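Local coordinates for N-alpha-acetyltransferase 35, NatC auxiliary subunit (Saccharomyces cerevisiae, PDB 6YGB), which serves as the auxiliary subunit of the NatC N-terminal acetyltransferase, which acetylates the N-terminal methionine of the L-A virus Gag protein, at residues N580-H585 with E602-Q607; D704-K709 with L727-D732. All coordinates share one frame; numbering follows the deposited sequence.

Contact 1 (N580-H585 with E602-Q607); sequences NERLIH and EYEVFQ
His585 wedges between Tyr603 and Phe606, and this run of three rings is the dense part of the contact. The edge of Tyr603 meets the face of the imidazole, CD1 lying 3.6 Å from CG of His585, with the two planes 77° apart. The histidine then turns its own edge to the next ring: CE1 of His585 stands over the centre of the Phe606 face, 3.5 Å from CD1 of that phenylalanine. With CG of His585 anti to its backbone N (chi1 167°), the imidazole extends across to helix 603-613 and can serve both neighbours, one with its face and one with its edge. Phe606 is buried, and Phe589 and Trp470 continue the aromatic packing around it.

Two successive T-shaped (edge-to-face) pairs thus make an aromatic cluster between the N-terminal parts of helices 581-588 and 603-613, whose short segments run at 101° to each other with axes 11.6 Å apart. A gap of that size is bridged by long side chains, not by close backbones. Asn580 caps the first of these helices, its OD1 accepting from Leu583 N at 2.8 Å.

Toward solvent the packing gives way to charge. Arg582 lays its aliphatic part over Tyr603, a CH-pi contact with CG 4.2 Å from the centroid of the tyrosine ring, and NE2 of Gln607 lies above the opposite face. A bend at chi3 brings the guanidinium of Arg582 round to Glu604 in an exposed salt bridge, where NH2 reaches OE2 at 2.9 Å and NH1 reaches the same oxygen at 3.2 Å. Both nitrogens approach from one face of the carboxylate, and Arg582 holds Glu604 by that one oxygen. At the far end of the tyrosine, OH of Tyr603 rests 3.4 Å from CG of Glu581.

Contact 2 (D704-K709 with L727-D732); sequences DSHEYK and LRIKQD. With EDO (1,2-ethanediol), chain C.
Backbone hydrogen bonds between Lys709 and Arg728 start this antiparallel pairing, the open end of the hairpin formed by strands 708-713 and 724-729. Lys709 N donates to Arg728 O at 2.8 Å, and the return bond from Arg728 N to Lys709 O is weak. Beyond the non-hydrogen-bonded pair Tyr708 and Ile729, Lys730 N donates to Glu707 O at 2.7 Å. A CA-H...O contact, Tyr708 CA to Arg728 O at 3.3 Å, adds to the backbone pairing.

Apolar contacts involve Ile729 and Tyr708. With its CG1 anti to the carbonyl carbon (chi1 -61°), the isoleucine brings CG1 to 3.7 Å from CE1 of Tyr708, while its CD1 sits over the centre of the His706 ring, 4.0 Å from the centroid, as a CH-pi contact. Separately, Tyr708 CB meets Leu727 CD2 at 4.0 Å; both residues pack on helix 668-701.

Where charged side chains touch, a polar end meets a methylene: Glu707 OE2 lies 3.8 Å from Lys730 CD. NZ of Lys730 stays apart from that carboxylate, while Arg728 is paired with Glu711 of the facing strand. At the other end, Leu727 N donates to O2 of an ethanediol, probably from the crystallisation liquor. The chemistry implies a junction probably held chiefly by main-chain bonds and apolar packing; ion pairing between the two segments probably adds little.

Overall arrangement
Both contacts belong to the C-terminal part of a long, mostly helical chain, on the same side of its centre. Following the chain from the N terminus, the long helix 511-564 leads into contact 1, which closes a loop of 16 residues between its segments, joining helix 581-588 to helix 603-613. Helices 619-653 and 668-701 come next. Contact 2 then closes the hairpin near the chain's end by joining strand 708-713 to strand 724-729. The two loops follow one another in series, neither nested nor crossed. Their centres lie 28 Å apart, with nearest atoms about 18 Å apart: contact 1 ties helix to helix, contact 2 strand to strand.

Contact 1 (N580-H585 with E602-Q607)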
ATOM      1  N   ASN B 580      -0.583 -22.925  20.272  1.00 48.38           N
ATOM      2  CA  ASN B 580      -1.628 -22.895  21.288  1.00 48.68           C
ATOM      3  C   ASN B 580      -2.330 -21.541  21.264  1.00 50.08           C
ATOM      4  O   ASN B 580      -1.834 -20.566  20.695  1.00 48.42           O
ATOM      5  CB  ASN B 580      -1.091 -23.206  22.707  1.00 47.60           C
ATOM      6  CG  ASN B 580      -0.162 -22.133  23.248  1.00 46.88           C
ATOM      7  OD1 ASN B 580      -0.571 -21.001  23.501  1.00 48.03           O
ATOM      8  ND2 ASN B 580       1.093 -22.501  23.462  1.00 46.03           N
ATOM      9  N   GLU B 581      -3.501 -21.494  21.903  1.00 53.70           N
ATOM     10  CA  GLU B 581      -4.342 -20.302  21.837  1.00 53.25           C
ATOM     11  C   GLU B 581      -3.727 -19.112  22.566  1.00 48.80           C
ATOM     12  O   GLU B 581      -3.960 -17.963  22.174  1.00 47.25           O
ATOM     13  CB  GLU B 581      -5.725 -20.608  22.404  1.00 60.58           C
ATOM     14  CG  GLU B 581      -5.677 -21.262  23.771  1.00 67.49           C
ATOM     15  CD  GLU B 581      -6.165 -22.693  23.745  1.00 73.13           C
ATOM     16  OE1 GLU B 581      -7.246 -22.956  24.316  1.00 73.70           O
ATOM     17  OE2 GLU B 581      -5.475 -23.549  23.147  1.00 75.98           O
ATOM     18  N   ARG B 582      -2.951 -19.353  23.624  1.00 47.28           N
ATOM     19  CA  ARG B 582      -2.349 -18.234  24.343  1.00 44.23           C
ATOM     20  C   ARG B 582      -1.284 -17.555  23.491  1.00 38.64           C
ATOM     21  O   ARG B 582      -1.211 -16.322  23.442  1.00 35.17           O
ATOM     22  CB  ARG B 582      -1.765 -18.708  25.677  1.00 46.14           C
ATOM     23  CG  ARG B 582      -1.307 -17.591  26.609  1.00 47.07           C
ATOM     24  CD  ARG B 582      -0.608 -18.152  27.849  1.00 53.88           C
ATOM     25  NE  ARG B 582      -1.545 -18.683  28.838  1.00 56.57           N
ATOM     26  CZ  ARG B 582      -1.918 -18.032  29.935  1.00 58.54           C
ATOM     27  NH1 ARG B 582      -1.431 -16.825  30.190  1.00 58.75           N
ATOM     28  NH2 ARG B 582      -2.775 -18.586  30.777  1.00 59.63           N
ATOM     29  N   LEU B 583      -0.466 -18.342  22.794  1.00 39.78           N
ATOM     30  CA  LEU B 583       0.517 -17.758  21.886  1.00 39.81           C
ATOM     31  C   LEU B 583      -0.160 -16.923  20.805  1.00 37.62           C
ATOM     32  O   LEU B 583       0.292 -15.816  20.496  1.00 34.08           O
ATOM     33  CB  LEU B 583       1.373 -18.859  21.266  1.00 41.38           C
ATOM     34  CG  LEU B 583       2.352 -19.533  22.234  1.00 44.72           C
ATOM     35  CD1 LEU B 583       3.132 -20.653  21.558  1.00 45.96           C
ATOM     36  CD2 LEU B 583       3.302 -18.509  22.832  1.00 43.74           C
ATOM     37  N   ILE B 584      -1.263 -17.425  20.242  1.00 42.53           N
ATOM     38  CA  ILE B 584      -1.962 -16.712  19.176  1.00 39.20           C
ATOM     39  C   ILE B 584      -2.581 -15.424  19.703  1.00 36.40           C
ATOM     40  O   ILE B 584      -2.545 -14.382  19.037  1.00 36.29           O
ATOM     41  CB  ILE B 584      -3.015 -17.635  18.539  1.00 39.15           C
ATOM     42  CG1 ILE B 584      -2.309 -18.775  17.807  1.00 40.15           C
ATOM     43  CG2 ILE B 584      -3.936 -16.863  17.598  1.00 37.17           C
ATOM     44  CD1 ILE B 584      -3.200 -19.938  17.507  1.00 40.62           C
ATOM     45  N   HIS B 585      -3.148 -15.473  20.906  1.00 35.24           N
ATOM     46  CA  HIS B 585      -3.700 -14.267  21.510  1.00 34.16           C
ATOM     47  C   HIS B 585      -2.624 -13.207  21.721  1.00 36.62           C
ATOM     48  O   HIS B 585      -2.821 -12.038  21.370  1.00 39.13           O
ATOM     49  CB  HIS B 585      -4.381 -14.611  22.834  1.00 34.20           C
ATOM     50  CG  HIS B 585      -4.708 -13.414  23.668  1.00 34.02           C
ATOM     51  ND1 HIS B 585      -5.935 -12.788  23.622  1.00 34.39           N
ATOM     52  CD2 HIS B 585      -3.964 -12.723  24.561  1.00 33.66           C
ATOM     53  CE1 HIS B 585      -5.932 -11.762  24.456  1.00 34.11           C
ATOM     54  NE2 HIS B 585      -4.747 -11.699  25.035  1.00 34.07           N
ATOM     55  N   GLU B 602      -4.479  -8.853  30.971  1.00 46.06           N
ATOM     56  CA  GLU B 602      -3.893 -10.179  30.869  1.00 49.96           C
ATOM     57  C   GLU B 602      -4.839 -11.130  30.141  1.00 46.16           C
ATOM     58  O   GLU B 602      -6.046 -10.899  30.044  1.00 46.08           O
ATOM     59  CB  GLU B 602      -3.557 -10.729  32.256  1.00 58.83           C
ATOM     60  CG  GLU B 602      -2.347 -10.077  32.915  1.00 67.40           C
ATOM     61  CD  GLU B 602      -1.039 -10.754  32.543  1.00 73.99           C
ATOM     62  OE1 GLU B 602      -0.908 -11.973  32.787  1.00 76.79           O
ATOM     63  OE2 GLU B 602      -0.142 -10.070  32.005  1.00 75.25           O
ATOM     64  N   TYR B 603      -4.263 -12.216  29.629  1.00 44.90           N
ATOM     65  CA  TYR B 603      -5.026 -13.216  28.889  1.00 42.27           C
ATOM     66  C   TYR B 603      -6.208 -13.735  29.700  1.00 42.80           C
ATOM     67  O   TYR B 603      -7.301 -13.939  29.164  1.00 40.87           O
ATOM     68  CB  TYR B 603      -4.082 -14.355  28.489  1.00 40.37           C
ATOM     69  CG  TYR B 603      -4.727 -15.565  27.863  1.00 40.45           C
ATOM     70  CD1 TYR B 603      -5.017 -15.601  26.505  1.00 39.11           C
ATOM     71  CD2 TYR B 603      -5.008 -16.691  28.625  1.00 43.96           C
ATOM     72  CE1 TYR B 603      -5.591 -16.720  25.928  1.00 42.58           C
ATOM     73  CE2 TYR B 603      -5.585 -17.809  28.059  1.00 46.23           C
ATOM     74  CZ  TYR B 603      -5.872 -17.820  26.711  1.00 46.52           C
ATOM     75  OH  TYR B 603      -6.443 -18.939  26.152  1.00 49.29           O
ATOM     76  N   GLU B 604      -6.014 -13.928  31.002  1.00 45.00           N
ATOM     77  CA  GLU B 604      -7.079 -14.458  31.846  1.00 45.88           C
ATOM     78  C   GLU B 604      -8.243 -13.482  31.974  1.00 43.68           C
ATOM     79  O   GLU B 604      -9.395 -13.912  32.112  1.00 44.26           O
ATOM     80  CB  GLU B 604      -6.525 -14.812  33.225  1.00 49.40           C
ATOM     81  CG  GLU B 604      -5.533 -15.966  33.225  1.00 53.81           C
ATOM     82  CD  GLU B 604      -4.138 -15.567  32.775  1.00 57.73           C
ATOM     83  OE1 GLU B 604      -3.923 -14.382  32.445  1.00 58.63           O
ATOM     84  OE2 GLU B 604      -3.253 -16.450  32.753  1.00 59.71           O
ATOM     85  N   VAL B 605      -7.973 -12.174  31.929  1.00 40.42           N
ATOM     86  CA  VAL B 605      -9.059 -11.199  32.011  1.00 39.32           C
ATOM     87  C   VAL B 605      -9.949 -11.293  30.779  1.00 40.93           C
ATOM     88  O   VAL B 605     -11.179 -11.191  30.874  1.00 41.26           O
ATOM     89  CB  VAL B 605      -8.504  -9.774  32.187  1.00 39.09           C
ATOM     90  CG1 VAL B 605      -9.645  -8.762  32.205  1.00 36.53           C
ATOM     91  CG2 VAL B 605      -7.674  -9.668  33.460  1.00 39.90           C
ATOM     92  N   PHE B 606      -9.339 -11.472  29.602  1.00 40.90           N
ATOM     93  CA  PHE B 606     -10.104 -11.654  28.370  1.00 40.27           C
ATOM     94  C   PHE B 606     -11.044 -12.843  28.484  1.00 39.62           C
ATOM     95  O   PHE B 606     -12.202 -12.779  28.060  1.00 39.17           O
ATOM     96  CB  PHE B 606      -9.161 -11.855  27.181  1.00 39.65           C
ATOM     97  CG  PHE B 606      -8.625 -10.581  26.582  1.00 38.02           C
ATOM     98  CD1 PHE B 606      -7.465  -9.999  27.071  1.00 37.44           C
ATOM     99  CD2 PHE B 606      -9.252  -9.995  25.493  1.00 37.19           C
ATOM    100  CE1 PHE B 606      -6.961  -8.841  26.505  1.00 37.02           C
ATOM    101  CE2 PHE B 606      -8.750  -8.837  24.921  1.00 37.13           C
ATOM    102  CZ  PHE B 606      -7.604  -8.260  25.428  1.00 37.07           C
ATOM    103  N   GLN B 607     -10.552 -13.950  29.044  1.00 41.20           N
ATOM    104  CA  GLN B 607     -11.365 -15.158  29.160  1.00 45.42           C
ATOM    105  C   GLN B 607     -12.493 -14.968  30.166  1.00 47.35           C
ATOM    106  O   GLN B 607     -13.646 -15.328  29.900  1.00 46.66           O
ATOM    107  CB  GLN B 607     -10.494 -16.350  29.566  1.00 49.51           C
ATOM    108  CG  GLN B 607      -9.207 -16.490  28.777  1.00 52.80           C
ATOM    109  CD  GLN B 607      -9.431 -16.477  27.281  1.00 54.30           C
ATOM    110  OE1 GLN B 607     -10.155 -17.315  26.740  1.00 55.90           O
ATOM    111  NE2 GLN B 607      -8.811 -15.521  26.601  1.00 54.14           N
TER

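Contact 2 (D704-K709 with L727-D732)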
ATOM      1  N   ASP B 704     -32.078 -31.989  12.868  1.00120.58           N
ATOM      2  CA  ASP B 704     -31.225 -31.842  11.689  1.00121.44           C
ATOM      3  C   ASP B 704     -31.046 -30.358  11.376  1.00114.73           C
ATOM      4  O   ASP B 704     -31.483 -29.842  10.347  1.00115.35           O
ATOM      5  CB  ASP B 704     -31.820 -32.588  10.505  1.00128.84           C
ATOM      6  CG  ASP B 704     -33.302 -32.329  10.347  1.00135.35           C
ATOM      7  OD1 ASP B 704     -34.020 -32.358  11.371  1.00137.45           O
ATOM      8  OD2 ASP B 704     -33.750 -32.096   9.205  1.00138.05           O
ATOM      9  N   SER B 705     -30.389 -29.673  12.304  1.00104.26           N
ATOM     10  CA  SER B 705     -30.137 -28.251  12.165  1.00 88.74           C
ATOM     11  C   SER B 705     -29.057 -28.002  11.121  1.00 76.93           C
ATOM     12  O   SER B 705     -28.244 -28.875  10.810  1.00 75.72           O
ATOM     13  CB  SER B 705     -29.718 -27.653  13.507  1.00 83.52           C
ATOM     14  OG  SER B 705     -30.721 -27.846  14.487  1.00 81.63           O
ATOM     15  N   HIS B 706     -29.065 -26.793  10.569  1.00 69.58           N
ATOM     16  CA  HIS B 706     -28.018 -26.397   9.643  1.00 65.11           C
ATOM     17  C   HIS B 706     -26.712 -26.148  10.388  1.00 62.73           C
ATOM     18  O   HIS B 706     -26.693 -25.843  11.583  1.00 60.97           O
ATOM     19  CB  HIS B 706     -28.407 -25.132   8.885  1.00 62.40           C
ATOM     20  CG  HIS B 706     -29.450 -25.351   7.842  1.00 61.69           C
ATOM     21  ND1 HIS B 706     -30.739 -24.883   7.973  1.00 62.02           N
ATOM     22  CD2 HIS B 706     -29.396 -25.981   6.646  1.00 61.87           C
ATOM     23  CE1 HIS B 706     -31.436 -25.220   6.902  1.00 62.75           C
ATOM     24  NE2 HIS B 706     -30.645 -25.885   6.082  1.00 64.01           N
ATOM     25  N   GLU B 707     -25.611 -26.284   9.657  1.00 63.18           N
ATOM     26  CA  GLU B 707     -24.290 -25.947  10.161  1.00 64.89           C
ATOM     27  C   GLU B 707     -23.964 -24.544   9.674  1.00 60.94           C
ATOM     28  O   GLU B 707     -23.871 -24.316   8.464  1.00 60.38           O
ATOM     29  CB  GLU B 707     -23.248 -26.950   9.672  1.00 73.33           C
ATOM     30  CG  GLU B 707     -21.858 -26.757  10.256  1.00 79.23           C
ATOM     31  CD  GLU B 707     -20.854 -27.760   9.717  1.00 85.00           C
ATOM     32  OE1 GLU B 707     -21.234 -28.597   8.868  1.00 88.29           O
ATOM     33  OE2 GLU B 707     -19.684 -27.710  10.144  1.00 85.52           O
ATOM     34  N   TYR B 708     -23.819 -23.609  10.604  1.00 58.78           N
ATOM     35  CA  TYR B 708     -23.587 -22.211  10.280  1.00 56.59           C
ATOM     36  C   TYR B 708     -22.138 -21.831  10.544  1.00 57.11           C
ATOM     37  O   TYR B 708     -21.451 -22.452  11.359  1.00 57.02           O
ATOM     38  CB  TYR B 708     -24.500 -21.288  11.095  1.00 53.14           C
ATOM     39  CG  TYR B 708     -25.974 -21.435  10.808  1.00 50.67           C
ATOM     40  CD1 TYR B 708     -26.554 -20.792   9.724  1.00 49.99           C
ATOM     41  CD2 TYR B 708     -26.789 -22.204  11.628  1.00 47.85           C
ATOM     42  CE1 TYR B 708     -27.901 -20.916   9.457  1.00 48.69           C
ATOM     43  CE2 TYR B 708     -28.140 -22.335  11.368  1.00 47.78           C
ATOM     44  CZ  TYR B 708     -28.688 -21.687  10.283  1.00 48.92           C
ATOM     45  OH  TYR B 708     -30.031 -21.812  10.016  1.00 53.37           O
ATOM     46  N   LYS B 709     -21.689 -20.801   9.842  1.00 58.13           N
ATOM     47  CA  LYS B 709     -20.422 -20.146  10.115  1.00 58.28           C
ATOM     48  C   LYS B 709     -20.678 -18.653  10.237  1.00 56.71           C
ATOM     49  O   LYS B 709     -21.655 -18.133   9.688  1.00 55.78           O
ATOM     50  CB  LYS B 709     -19.388 -20.415   9.011  1.00 61.60           C
ATOM     51  CG  LYS B 709     -19.893 -20.098   7.616  1.00 65.61           C
ATOM     52  CD  LYS B 709     -18.764 -20.038   6.596  1.00 67.60           C
ATOM     53  CE  LYS B 709     -19.320 -19.924   5.178  1.00 70.19           C
ATOM     54  NZ  LYS B 709     -18.258 -19.643   4.171  1.00 71.81           N
ATOM     55  N   LEU B 727     -24.525 -14.669  10.150  1.00 43.29           N
ATOM     56  CA  LEU B 727     -24.611 -16.112   9.988  1.00 45.79           C
ATOM     57  C   LEU B 727     -24.650 -16.468   8.511  1.00 49.20           C
ATOM     58  O   LEU B 727     -25.110 -15.687   7.679  1.00 50.29           O
ATOM     59  CB  LEU B 727     -25.855 -16.662  10.674  1.00 45.90           C
ATOM     60  CG  LEU B 727     -25.773 -16.804  12.189  1.00 45.09           C
ATOM     61  CD1 LEU B 727     -27.020 -17.491  12.696  1.00 46.84           C
ATOM     62  CD2 LEU B 727     -24.518 -17.572  12.580  1.00 43.49           C
ATOM     63  N   ARG B 728     -24.157 -17.662   8.190  1.00 51.26           N
ATOM     64  CA  ARG B 728     -24.187 -18.160   6.823  1.00 54.49           C
ATOM     65  C   ARG B 728     -24.088 -19.676   6.855  1.00 54.93           C
ATOM     66  O   ARG B 728     -23.290 -20.235   7.612  1.00 54.46           O
ATOM     67  CB  ARG B 728     -23.058 -17.558   5.976  1.00 59.67           C
ATOM     68  CG  ARG B 728     -23.554 -16.474   5.027  1.00 66.90           C
ATOM     69  CD  ARG B 728     -22.468 -15.491   4.626  1.00 70.77           C
ATOM     70  NE  ARG B 728     -23.036 -14.196   4.250  1.00 74.38           N
ATOM     71  CZ  ARG B 728     -22.342 -13.190   3.728  1.00 75.59           C
ATOM     72  NH1 ARG B 728     -21.041 -13.325   3.504  1.00 76.10           N
ATOM     73  NH2 ARG B 728     -22.947 -12.049   3.424  1.00 76.48           N
ATOM     74  N   ILE B 729     -24.911 -20.331   6.033  1.00 57.79           N
ATOM     75  CA  ILE B 729     -24.951 -21.787   6.010  1.00 61.19           C
ATOM     76  C   ILE B 729     -23.669 -22.325   5.398  1.00 68.24           C
ATOM     77  O   ILE B 729     -23.258 -21.904   4.310  1.00 64.39           O
ATOM     78  CB  ILE B 729     -26.177 -22.283   5.230  1.00 58.61           C
ATOM     79  CG1 ILE B 729     -27.468 -21.795   5.886  1.00 56.75           C
ATOM     80  CG2 ILE B 729     -26.167 -23.801   5.136  1.00 57.06           C
ATOM     81  CD1 ILE B 729     -28.713 -22.341   5.227  1.00 57.91           C
ATOM     82  N   LYS B 730     -23.034 -23.261   6.094  1.00 79.76           N
ATOM     83  CA  LYS B 730     -21.848 -23.924   5.573  1.00 91.04           C
ATOM     84  C   LYS B 730     -22.283 -24.990   4.578  1.00100.15           C
ATOM     85  O   LYS B 730     -23.106 -25.851   4.907  1.00103.18           O
ATOM     86  CB  LYS B 730     -21.040 -24.545   6.714  1.00 94.79           C
ATOM     87  CG  LYS B 730     -19.560 -24.737   6.414  1.00 96.83           C
ATOM     88  CD  LYS B 730     -18.764 -25.018   7.686  1.00 98.43           C
ATOM     89  CE  LYS B 730     -17.258 -24.921   7.437  1.00 99.16           C
ATOM     90  NZ  LYS B 730     -16.833 -23.578   6.933  1.00100.42           N
ATOM     91  N   GLN B 731     -21.742 -24.929   3.362  1.00106.11           N
ATOM     92  CA  GLN B 731     -22.175 -25.789   2.267  1.00113.37           C
ATOM     93  C   GLN B 731     -21.056 -26.740   1.867  1.00117.71           C
ATOM     94  O   GLN B 731     -19.957 -26.296   1.515  1.00118.47           O
ATOM     95  CB  GLN B 731     -22.620 -24.958   1.061  1.00115.28           C
ATOM     96  CG  GLN B 731     -24.079 -24.517   1.101  1.00115.76           C
ATOM     97  CD  GLN B 731     -24.567 -23.998  -0.240  1.00116.63           C
ATOM     98  OE1 GLN B 731     -25.571 -24.474  -0.776  1.00118.28           O
ATOM     99  NE2 GLN B 731     -23.860 -23.017  -0.790  1.00115.25           N
ATOM    100  N   ASP B 732     -21.350 -28.039   1.898  1.00120.91           N
ATOM    101  CA  ASP B 732     -20.434 -29.083   1.440  1.00125.66           C
ATOM    102  C   ASP B 732     -19.060 -28.991   2.099  1.00124.61           C
ATOM    103  O   ASP B 732     -18.956 -28.747   3.301  1.00122.27           O
ATOM    104  CB  ASP B 732     -20.295 -29.026  -0.083  1.00129.56           C
ATOM    105  CG  ASP B 732     -21.621 -29.222  -0.792  1.00129.70           C
ATOM    106  OD1 ASP B 732     -22.530 -29.846  -0.197  1.00128.86           O
ATOM    107  OD2 ASP B 732     -21.760 -28.754  -1.941  1.00129.69           O
TER
HETATM  108  C1  EDO C 823     -27.991 -12.356   8.756  1.00 45.64           C
HETATM  109  O1  EDO C 823     -28.404 -12.773   7.453  1.00 45.98           O
HETATM  110  C2  EDO C 823     -27.693 -13.586   9.606  1.00 45.09           C
HETATM  111  O2  EDO C 823     -26.882 -13.198  10.719  1.00 43.56           O